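Side-chain contacts in DnaD-like replication protein (Streptococcus mutans UA159, PDB 2ZC2), which probably takes part in DNA replication as a DnaB/DnaD-family protein, of which this chain is one domain, and binds zinc in the crystal: residues L26-T29 with V30-K34; A60-R63 with N64-H67; N50-N54 with W55-Q59; R16-S19 with P20-E24. All coordinates share one frame; numbering follows the deposited sequence. Where two conformers were deposited one is given.

Overall arrangement
All four contacts are local ones in a small, all-helical domain of a DnaB/DnaD-family protein. Interactions 4 and 1 lie at the start and end of helix 20-32. Interactions 3 and 2 follow each other along helix 55-67. W55 of interaction 3 ties the two helices together. W55 CH2 lies 3.6 Å from L26 CD1 of interaction 1 and 3.5 Å from E22 O of interaction 4. L26 CD2 also packs on L18 CD1 at 3.7 Å, which joins interactions 1 and 4. Interactions 2 and 4 have centres about 20 Å apart. Interaction 1 holds a zinc ion through D33, and the nearest side-chain atom of R66 in interaction 2 is about 6 Å from it.

Interaction 1 (L26-T29 with V30-K34); sequences LQKT and VSDDK. With ZN (zinc ion), chain D.
S31 returns to Q27 one turn back with both its amide and its hydroxyl. S31 N lies 2.8 Å from Q27 O, and S31 OG gives a second bond to the same oxygen at 3.1 Å. Chi1 of -33° keeps OG beside the S31 backbone N, turned to the same carbonyl. L26 O is also gripped twice. V30 N and T29 OG1 reach L26 O from the same face of its plane, OG1 at 3.0 Å from L26 O. The helix then widens into a pi-type turn, made by the i to i+5 bond from D33 N to K28 O at 2.9 Å. K34, the first residue to leave helical angles, has positive phi, and its NZ bonds back to S31 O.

K28 and D32 stay loosely paired. K28 CG touches D32 OD2 at 3.5 Å, but K28 NZ is 4.7 Å from D32 OD2, without charged contact.

D33 binds the zinc unevenly with both carboxylate oxygens, OD2 at 2.2 Å and OD1 at 2.6 Å.

The inner side of this last part of helix 20-32 packs on two helices. L26 is buried against V7 and F10 of helix 5-14. T29 and V30 both rest on V40 of helix 37-50, and V30 also meets P37.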
loop_
_atom_site.group_PDB
_atom_site.type_symbol
_atom_site.label_atom_id
_atom_site.label_comp_id
_atom_site.label_asym_id
_atom_site.label_seq_id
_atom_site.Cartn_x
_atom_site.Cartn_y
_atom_site.Cartn_z
ATOM N N LEU A 26 4.645 0.472 6.730
ATOM C CA LEU A 26 3.992 1.558 5.982
ATOM C C LEU A 26 4.763 2.882 6.069
ATOM O O LEU A 26 4.957 3.548 5.057
ATOM C CB LEU A 26 2.595 1.777 6.523
ATOM C CG LEU A 26 1.365 1.666 5.622
ATOM C CD1 LEU A 26 1.481 0.438 4.751
ATOM C CD2 LEU A 26 0.058 1.669 6.449
ATOM N N GLN A 27 5.188 3.264 7.284
ATOM C CA GLN A 27 5.996 4.502 7.492
ATOM C C GLN A 27 7.215 4.490 6.646
ATOM O O GLN A 27 7.529 5.481 5.968
ATOM C CB GLN A 27 6.391 4.730 8.963
ATOM C CG GLN A 27 5.273 5.297 9.781
ATOM C CD GLN A 27 5.364 4.978 11.260
ATOM O OE1 GLN A 27 4.371 5.125 12.004
ATOM N NE2 GLN A 27 6.540 4.525 11.707
ATOM N N LYS A 28 7.895 3.345 6.674
ATOM C CA LYS A 28 9.105 3.136 5.887
ATOM C C LYS A 28 8.912 3.302 4.390
ATOM O O LYS A 28 9.641 4.074 3.758
ATOM C CB LYS A 28 9.767 1.787 6.246
ATOM C CG LYS A 28 10.706 1.931 7.478
ATOM C CD LYS A 28 10.657 0.800 8.539
ATOM C CE LYS A 28 11.338 -0.488 8.090
ATOM N NZ LYS A 28 12.166 -0.443 6.815
ATOM N N THR A 29 7.930 2.600 3.822
ATOM C CA THR A 29 7.655 2.682 2.389
ATOM C C THR A 29 7.347 4.113 1.952
ATOM O O THR A 29 7.786 4.553 0.880
ATOM C CB THR A 29 6.489 1.730 1.934
ATOM O OG1 THR A 29 5.239 2.260 2.346
ATOM C CG2 THR A 29 6.604 0.364 2.522
ATOM N N VAL A 30 6.575 4.832 2.760
ATOM C CA VAL A 30 6.124 6.207 2.429
ATOM C C VAL A 30 7.246 7.257 2.624
ATOM O O VAL A 30 7.589 7.999 1.699
ATOM C CB VAL A 30 4.847 6.574 3.199
ATOM C CG1 VAL A 30 4.607 8.104 3.175
ATOM C CG2 VAL A 30 3.592 5.818 2.607
ATOM N N SER A 31 7.834 7.288 3.803
ATOM C CA SER A 31 9.001 8.176 4.054
ATOM C C SER A 31 10.317 7.653 3.518
ATOM O O SER A 31 10.894 8.280 2.612
ATOM C CB SER A 31 9.131 8.486 5.539
ATOM O OG SER A 31 7.825 8.530 6.091
ATOM N N ASP A 32 10.812 6.525 4.046
ATOM C CA ASP A 32 12.145 6.035 3.637
ATOM C C ASP A 32 12.266 5.806 2.136
ATOM O O ASP A 32 13.179 6.330 1.481
ATOM C CB ASP A 32 12.584 4.762 4.399
ATOM C CG ASP A 32 12.739 4.981 5.898
ATOM O OD1 ASP A 32 12.266 6.008 6.414
ATOM O OD2 ASP A 32 13.326 4.112 6.587
ATOM N N ASP A 33 11.342 5.027 1.590
ATOM C CA ASP A 33 11.410 4.644 0.195
ATOM C C ASP A 33 10.732 5.650 -0.714
ATOM O O ASP A 33 10.714 5.462 -1.933
ATOM C CB ASP A 33 10.808 3.252 -0.010
ATOM C CG ASP A 33 11.531 2.153 0.817
ATOM O OD1 ASP A 33 12.615 2.404 1.371
ATOM O OD2 ASP A 33 11.012 1.039 0.890
ATOM N N LYS A 34 10.172 6.708 -0.121
ATOM C CA LYS A 34 9.592 7.821 -0.892
ATOM C C LYS A 34 8.444 7.366 -1.815
ATOM O O LYS A 34 8.404 7.758 -2.978
ATOM C CB LYS A 34 10.663 8.487 -1.772
ATOM C CG LYS A 34 12.011 8.776 -1.138
ATOM C CD LYS A 34 11.933 9.627 0.087
ATOM C CE LYS A 34 13.381 9.842 0.691
ATOM N NZ LYS A 34 13.384 10.137 2.178
HETATM ZN ZN ZN D . 12.236 0.043 2.460
#

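Interaction 2 (A60-R63 with N64-H67); sequences AILR and NWRH
I61 and W65 form the tight side of this contact. They stand side by side on successive turns and point the same way. The methyl CG2 of I61 lies over one face of the W65 indole in a CH-pi contact, 3.7 Å from the centroid of the six-membered ring and 10° off its normal. The branch CG2 is placed for this by being anti to the backbone N of I61. L62 comes to the same ring obliquely, with L62 CD2 4.1 Å from W65 CE3. W65 goes on to pack against L39, S42 and A43 of helix 37-50, and L62 also touches A43.

The backbone is regular alpha helix, part of helix 55-67. The amides of N64, W65, R66 and H67 each bond to the carbonyl four residues back, the first from N64 N to A60 O at 2.8 Å.

The other side is polar and exposed. R63 bends at chi3 and lays its guanidinium over A60, whose CA is 3.5 Å above the plane. R63 O lies over one face of the H67 ring, toward its rim, 3.4 Å from H67 CG. R66 extends away from the segment 60-63, and its nearest side-chain atom is about 6 Å from the zinc held by D33.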
loop_
_atom_site.group_PDB
_atom_site.type_symbol
_atom_site.label_atom_id
_atom_site.label_comp_id
_atom_site.label_asym_id
_atom_site.label_seq_id
_atom_site.Cartn_x
_atom_site.Cartn_y
_atom_site.Cartn_z
ATOM N N ALA A 60 3.060 -7.259 -2.419
ATOM C CA ALA A 60 3.513 -7.781 -3.732
ATOM C C ALA A 60 3.132 -6.835 -4.911
ATOM O O ALA A 60 3.935 -6.570 -5.840
ATOM C CB ALA A 60 2.971 -9.214 -3.938
ATOM N N ILE A 61 1.914 -6.302 -4.867
ATOM C CA ILE A 61 1.538 -5.256 -5.835
ATOM C C ILE A 61 2.504 -4.087 -5.798
ATOM O O ILE A 61 3.006 -3.695 -6.845
ATOM C CB ILE A 61 0.025 -4.790 -5.739
ATOM C CG1 ILE A 61 -0.930 -5.938 -5.936
ATOM C CG2 ILE A 61 -0.256 -3.668 -6.744
ATOM C CD1 ILE A 61 -2.446 -5.638 -5.503
ATOM N N LEU A 62 2.804 -3.551 -4.615
ATOM C CA LEU A 62 3.755 -2.460 -4.487
ATOM C C LEU A 62 5.148 -2.820 -5.006
ATOM O O LEU A 62 5.806 -1.981 -5.641
ATOM C CB LEU A 62 3.887 -1.970 -3.036
ATOM C CG LEU A 62 2.665 -1.204 -2.567
ATOM C CD1 LEU A 62 2.709 -1.028 -1.071
ATOM C CD2 LEU A 62 2.560 0.135 -3.364
ATOM N N ARG A 63 5.600 -4.052 -4.723
ATOM C CA ARG A 63 6.926 -4.531 -5.193
ATOM C C ARG A 63 6.990 -4.673 -6.685
ATOM O O ARG A 63 7.975 -4.321 -7.297
ATOM C CB ARG A 63 7.320 -5.889 -4.562
ATOM C CG ARG A 63 7.846 -5.756 -3.227
ATOM C CD ARG A 63 8.582 -7.039 -2.805
ATOM N NE ARG A 63 7.710 -8.177 -2.992
ATOM C CZ ARG A 63 6.896 -8.643 -2.050
ATOM N NH1 ARG A 63 6.888 -8.091 -0.858
ATOM N NH2 ARG A 63 6.144 -9.709 -2.310
ATOM N N ASN A 64 5.966 -5.238 -7.287
ATOM C CA ASN A 64 5.946 -5.270 -8.740
ATOM C C ASN A 64 6.044 -3.844 -9.321
ATOM O O ASN A 64 6.853 -3.614 -10.217
ATOM C CB ASN A 64 4.740 -6.043 -9.267
ATOM C CG ASN A 64 4.549 -5.870 -10.758
ATOM O OD1 ASN A 64 3.697 -5.072 -11.197
ATOM N ND2 ASN A 64 5.376 -6.579 -11.559
ATOM N N TRP A 65 5.295 -2.881 -8.781
ATOM C CA TRP A 65 5.414 -1.469 -9.215
ATOM C C TRP A 65 6.803 -0.875 -8.964
ATOM O O TRP A 65 7.346 -0.226 -9.830
ATOM C CB TRP A 65 4.333 -0.550 -8.582
ATOM C CG TRP A 65 2.975 -0.780 -9.116
ATOM C CD1 TRP A 65 2.666 -1.377 -10.291
ATOM C CD2 TRP A 65 1.711 -0.460 -8.473
ATOM N NE1 TRP A 65 1.285 -1.463 -10.426
ATOM C CE2 TRP A 65 0.680 -0.893 -9.336
ATOM C CE3 TRP A 65 1.360 0.123 -7.242
ATOM C CZ2 TRP A 65 -0.697 -0.725 -9.029
ATOM C CZ3 TRP A 65 0.021 0.293 -6.947
ATOM C CH2 TRP A 65 -0.994 -0.129 -7.838
ATOM N N ARG A 66 7.388 -1.104 -7.793
ATOM C CA ARG A 66 8.735 -0.613 -7.543
ATOM C C ARG A 66 9.801 -1.151 -8.513
ATOM O O ARG A 66 10.752 -0.431 -8.853
ATOM C CB ARG A 66 9.169 -0.917 -6.133
ATOM C CG ARG A 66 10.517 -0.275 -5.811
ATOM C CD ARG A 66 11.202 -0.884 -4.602
ATOM N NE ARG A 66 12.017 0.106 -3.876
ATOM C CZ ARG A 66 13.242 0.528 -4.219
ATOM N NH1 ARG A 66 13.853 0.072 -5.315
ATOM N NH2 ARG A 66 13.854 1.435 -3.451
ATOM N N HIS A 67 9.643 -2.412 -8.940
ATOM C CA HIS A 67 10.562 -3.086 -9.885
ATOM C C HIS A 67 10.631 -2.335 -11.191
ATOM O O HIS A 67 11.664 -2.353 -11.876
ATOM C CB HIS A 67 10.086 -4.518 -10.244
ATOM C CG HIS A 67 10.454 -5.572 -9.239
ATOM N ND1 HIS A 67 11.317 -5.342 -8.188
ATOM C CD2 HIS A 67 10.103 -6.882 -9.156
ATOM C CE1 HIS A 67 11.462 -6.458 -7.489
ATOM N NE2 HIS A 67 10.734 -7.405 -8.051
#

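Interaction 3 (N50-N54 with W55-Q59); sequences NGKTN and WNYIQ
N54 O receives the backbone N of I58 at 3.2 Å. This is the first i to i+4 bond of helix 55-67, and N54 occupies the N-cap position. The side chain of I58 gathers round the same oxygen, with CG1 and CD1 each 3.5 Å from N54 O.

Y57 is the main side chain of the contact. Its CG is anti to the backbone N (chi1 -169°), which turns the ring back toward residues 50-52. K52 crosses it at about a right angle. The CB of K52 sits over the centre of the Y57 ring in a CH-pi contact, 3.5 Å from the centroid and only 6° off the normal. The bends at chi2, chi3 and chi4 keep the lysine chain along the Y57 ring, with K52 CD 3.5 Å from Y57 CE1. N50 meets the phenol at its edge. N50 ND2 is 2.8 Å from Y57 OH, and the amide plane of N50 stands at 89° to the ring.

The loop begins with a Schellman motif, where G51 has positive phi after helix 37-50. An inverse gamma turn centred on T53 then leads into the cap. Y57 and I58 both pack on A47 of helix 37-50, and I58 also reaches F10 of helix 5-14. W55 faces helix 20-32 and touches E22, D25 and L26.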
loop_
_atom_site.group_PDB
_atom_site.type_symbol
_atom_site.label_atom_id
_atom_site.label_comp_id
_atom_site.label_asym_id
_atom_site.label_seq_id
_atom_site.Cartn_x
_atom_site.Cartn_y
_atom_site.Cartn_z
ATOM N N ASN A 50 -9.467 -7.307 -6.522
ATOM C CA ASN A 50 -9.162 -8.719 -6.815
ATOM C C ASN A 50 -9.751 -9.710 -5.821
ATOM O O ASN A 50 -9.712 -10.891 -6.047
ATOM C CB ASN A 50 -7.655 -8.910 -6.935
ATOM C CG ASN A 50 -7.189 -8.783 -8.363
ATOM O OD1 ASN A 50 -7.939 -9.142 -9.311
ATOM N ND2 ASN A 50 -5.969 -8.290 -8.556
ATOM N N GLY A 51 -10.312 -9.228 -4.730
ATOM C CA GLY A 51 -10.863 -10.078 -3.694
ATOM C C GLY A 51 -9.724 -10.732 -2.893
ATOM O O GLY A 51 -9.906 -11.778 -2.282
ATOM N N LYS A 52 -8.567 -10.090 -2.884
ATOM C CA LYS A 52 -7.402 -10.569 -2.192
ATOM C C LYS A 52 -6.900 -9.574 -1.154
ATOM O O LYS A 52 -5.742 -9.100 -1.251
ATOM C CB LYS A 52 -6.286 -10.861 -3.211
ATOM C CG LYS A 52 -6.754 -11.689 -4.411
ATOM C CD LYS A 52 -5.930 -12.940 -4.614
ATOM C CE LYS A 52 -6.155 -13.895 -3.496
ATOM N NZ LYS A 52 -5.005 -13.798 -2.526
ATOM N N THR A 53 -7.746 -9.257 -0.165
ATOM C CA THR A 53 -7.361 -8.239 0.774
ATOM C C THR A 53 -6.538 -8.930 1.902
ATOM O O THR A 53 -7.062 -9.310 2.941
ATOM C CB THR A 53 -8.562 -7.375 1.291
ATOM O OG1 THR A 53 -9.417 -7.015 0.206
ATOM C CG2 THR A 53 -8.040 -6.031 1.873
ATOM N N ASN A 54 -5.253 -9.082 1.650
ATOM C CA ASN A 54 -4.306 -9.494 2.674
ATOM C C ASN A 54 -3.019 -8.703 2.580
ATOM O O ASN A 54 -2.643 -8.263 1.481
ATOM C CB ASN A 54 -4.056 -11.024 2.646
ATOM C CG ASN A 54 -3.300 -11.501 1.434
ATOM O OD1 ASN A 54 -3.859 -12.223 0.589
ATOM N ND2 ASN A 54 -1.982 -11.262 1.410
ATOM N N TRP A 55 -2.371 -8.475 3.729
ATOM C CA TRP A 55 -1.137 -7.657 3.763
ATOM C C TRP A 55 -0.140 -7.970 2.684
ATOM O O TRP A 55 0.313 -7.088 1.986
ATOM C CB TRP A 55 -0.423 -7.783 5.136
ATOM C CG TRP A 55 0.871 -6.953 5.193
ATOM C CD1 TRP A 55 2.154 -7.395 4.995
ATOM C CD2 TRP A 55 0.966 -5.549 5.453
ATOM N NE1 TRP A 55 3.032 -6.366 5.160
ATOM C CE2 TRP A 55 2.317 -5.214 5.432
ATOM C CE3 TRP A 55 0.020 -4.544 5.723
ATOM C CZ2 TRP A 55 2.769 -3.887 5.646
ATOM C CZ3 TRP A 55 0.463 -3.219 5.951
ATOM C CH2 TRP A 55 1.826 -2.912 5.934
ATOM N N ASN A 56 0.273 -9.241 2.599
ATOM C CA ASN A 56 1.327 -9.693 1.660
ATOM C C ASN A 56 0.984 -9.456 0.209
ATOM O O ASN A 56 1.836 -9.046 -0.596
ATOM C CB ASN A 56 1.623 -11.202 1.852
ATOM C CG ASN A 56 2.211 -11.507 3.256
ATOM O OD1 ASN A 56 2.421 -10.616 4.054
ATOM N ND2 ASN A 56 2.498 -12.770 3.521
ATOM N N TYR A 57 -0.260 -9.740 -0.145
ATOM C CA TYR A 57 -0.719 -9.445 -1.522
ATOM C C TYR A 57 -0.604 -7.977 -1.908
ATOM O O TYR A 57 -0.107 -7.630 -2.992
ATOM C CB TYR A 57 -2.154 -9.986 -1.740
ATOM C CG TYR A 57 -2.637 -9.988 -3.187
ATOM C CD1 TYR A 57 -2.514 -11.115 -4.005
ATOM C CD2 TYR A 57 -3.265 -8.865 -3.727
ATOM C CE1 TYR A 57 -3.004 -11.080 -5.363
ATOM C CE2 TYR A 57 -3.730 -8.831 -5.040
ATOM C CZ TYR A 57 -3.596 -9.916 -5.859
ATOM O OH TYR A 57 -4.126 -9.859 -7.140
ATOM N N ILE A 58 -1.050 -7.089 -1.038
ATOM C CA ILE A 58 -0.862 -5.635 -1.245
ATOM C C ILE A 58 0.607 -5.264 -1.405
ATOM O O ILE A 58 1.008 -4.583 -2.325
ATOM C CB ILE A 58 -1.487 -4.867 -0.010
ATOM C CG1 ILE A 58 -2.992 -5.127 0.044
ATOM C CG2 ILE A 58 -1.190 -3.321 -0.113
ATOM C CD1 ILE A 58 -3.668 -4.892 1.423
ATOM N N GLN A 59 1.449 -5.751 -0.510
ATOM C CA GLN A 59 2.905 -5.529 -0.672
ATOM C C GLN A 59 3.490 -6.079 -1.959
ATOM O O GLN A 59 4.348 -5.462 -2.484
ATOM C CB GLN A 59 3.735 -6.082 0.514
ATOM C CG GLN A 59 3.308 -5.466 1.814
ATOM C CD GLN A 59 3.517 -3.927 1.794
ATOM O OE1 GLN A 59 2.644 -3.176 2.178
ATOM N NE2 GLN A 59 4.696 -3.482 1.343
#

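Interaction 4 (R16-S19 with P20-E24); sequences RMLS and PFELE
R16 and E22 meet with their charged groups nearly coplanar, 27° apart, although the two side chains cross at about a right angle. The arginine approaches end-on and gives one nitrogen to each carboxylate oxygen. In this salt bridge R16 NH2 lies 2.8 Å from E22 OE2 and R16 NH1 3.1 Å from E22 OE1. Each oxygen uses its syn lone pair and lies close to the guanidinium plane. The chain of R16 is extended from CG to NE, which carries the guanidinium out to the glutamate.

E22 leans back over the start of its own helix. With its CG anti to the carbonyl carbon (chi1 -65°) and the chain extended beyond, E22 brings OE1 to S19 N at 3.1 Å. This amide comes from above the carboxylate plane, unlike the arginine. S19 answers with its hydroxyl, and S19 OG accepts from E22 N at 2.9 Å. The two residues thus form a capping box at the N-terminus of helix 20-32. S19 O takes L23 N at 2.8 Å to begin the helical bonding.

L18 makes the apolar contact, with its CB 3.8 Å from L23 CG. Separately, L18 CD2 lies beside E22 OE1 at 3.7 Å. L18 also packs on F10 and L23 on V7, both of helix 5-14, while R16 and E22 touch W55 of helix 55-67.

E22 OE1 thus accepts from both R16 NH1 and S19 N. These two donors to OE1, with R16 NH2 on OE2, would probably favour the charged carboxylate and limit its rotation at the cap.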
loop_
_atom_site.group_PDB
_atom_site.type_symbol
_atom_site.label_atom_id
_atom_site.label_comp_id
_atom_site.label_asym_id
_atom_site.label_seq_id
_atom_site.Cartn_x
_atom_site.Cartn_y
_atom_site.Cartn_z
ATOM N N ARG A 16 -9.110 -5.275 10.613
ATOM C CA ARG A 16 -8.316 -5.504 11.811
ATOM C C ARG A 16 -7.349 -4.365 11.920
ATOM O O ARG A 16 -7.104 -3.655 10.947
ATOM C CB ARG A 16 -7.535 -6.837 11.727
ATOM C CG ARG A 16 -6.445 -6.865 10.613
ATOM C CD ARG A 16 -5.809 -8.268 10.459
ATOM N NE ARG A 16 -4.746 -8.324 9.443
ATOM C CZ ARG A 16 -3.594 -7.648 9.541
ATOM N NH1 ARG A 16 -3.361 -6.862 10.594
ATOM N NH2 ARG A 16 -2.667 -7.769 8.611
HETATM N N MSE A 17 -6.778 -4.199 13.105
HETATM C CA MSE A 17 -5.789 -3.164 13.324
HETATM C C MSE A 17 -4.462 -3.569 12.703
HETATM O O MSE A 17 -4.143 -4.754 12.650
HETATM C CB MSE A 17 -5.587 -2.932 14.823
HETATM C CG MSE A 17 -6.679 -2.115 15.470
HETATM SE SE MSE A 17 -6.427 -1.961 17.390
HETATM C CE MSE A 17 -4.476 -1.681 17.483
ATOM N N LEU A 18 -3.683 -2.594 12.246
ATOM C CA LEU A 18 -2.339 -2.929 11.835
ATOM C C LEU A 18 -1.482 -3.227 13.061
ATOM O O LEU A 18 -1.600 -2.558 14.083
ATOM C CB LEU A 18 -1.713 -1.814 11.002
ATOM C CG LEU A 18 -2.515 -1.481 9.725
ATOM C CD1 LEU A 18 -1.734 -0.576 8.809
ATOM C CD2 LEU A 18 -2.978 -2.785 9.011
ATOM N N SER A 19 -0.619 -4.225 12.931
ATOM C CA SER A 19 0.407 -4.510 13.920
ATOM C C SER A 19 1.470 -3.368 13.932
ATOM O O SER A 19 1.635 -2.657 12.926
ATOM C CB SER A 19 1.068 -5.820 13.481
ATOM O OG SER A 19 2.148 -5.477 12.595
ATOM N N PRO A 20 2.259 -3.219 15.050
ATOM C CA PRO A 20 3.407 -2.299 15.020
ATOM C C PRO A 20 4.326 -2.471 13.842
ATOM O O PRO A 20 4.812 -1.454 13.279
ATOM C CB PRO A 20 4.146 -2.626 16.313
ATOM C CG PRO A 20 3.017 -3.016 17.230
ATOM C CD PRO A 20 2.084 -3.812 16.389
ATOM N N PHE A 21 4.613 -3.742 13.470
ATOM C CA PHE A 21 5.472 -4.017 12.359
ATOM C C PHE A 21 4.884 -3.514 11.026
ATOM O O PHE A 21 5.588 -2.949 10.173
ATOM C CB PHE A 21 5.870 -5.505 12.304
ATOM C CG PHE A 21 6.865 -5.937 13.402
ATOM C CD1 PHE A 21 8.220 -5.586 13.322
ATOM C CD2 PHE A 21 6.434 -6.682 14.492
ATOM C CE1 PHE A 21 9.166 -5.978 14.337
ATOM C CE2 PHE A 21 7.337 -7.103 15.500
ATOM C CZ PHE A 21 8.711 -6.753 15.425
ATOM N N GLU A 22 3.593 -3.703 10.837
ATOM C CA GLU A 22 2.913 -3.216 9.603
ATOM C C GLU A 22 2.857 -1.693 9.619
ATOM O O GLU A 22 3.150 -1.052 8.603
ATOM C CB GLU A 22 1.504 -3.820 9.510
ATOM C CG GLU A 22 1.561 -5.363 9.336
ATOM C CD GLU A 22 0.232 -6.018 9.430
ATOM O OE1 GLU A 22 -0.648 -5.432 10.059
ATOM O OE2 GLU A 22 0.055 -7.117 8.846
ATOM N N LEU A 23 2.514 -1.095 10.774
ATOM C CA LEU A 23 2.523 0.368 10.894
ATOM C C LEU A 23 3.870 0.901 10.516
ATOM O O LEU A 23 3.949 1.818 9.730
ATOM C CB LEU A 23 2.124 0.843 12.312
ATOM C CG LEU A 23 0.618 0.828 12.541
ATOM C CD1 LEU A 23 0.266 0.731 14.032
ATOM C CD2 LEU A 23 -0.014 2.050 11.918
ATOM N N GLU A 24 4.935 0.259 11.028
ATOM C CA GLU A 24 6.312 0.672 10.750
ATOM C C GLU A 24 6.701 0.436 9.297
ATOM O O GLU A 24 7.380 1.239 8.651
ATOM C CB GLU A 24 7.279 -0.073 11.712
ATOM C CG GLU A 24 8.562 -0.619 10.992
ATOM C CD GLU A 24 8.883 -2.132 11.295
ATOM O OE1 GLU A 24 8.446 -3.055 10.510
ATOM O OE2 GLU A 24 9.585 -2.363 12.333
#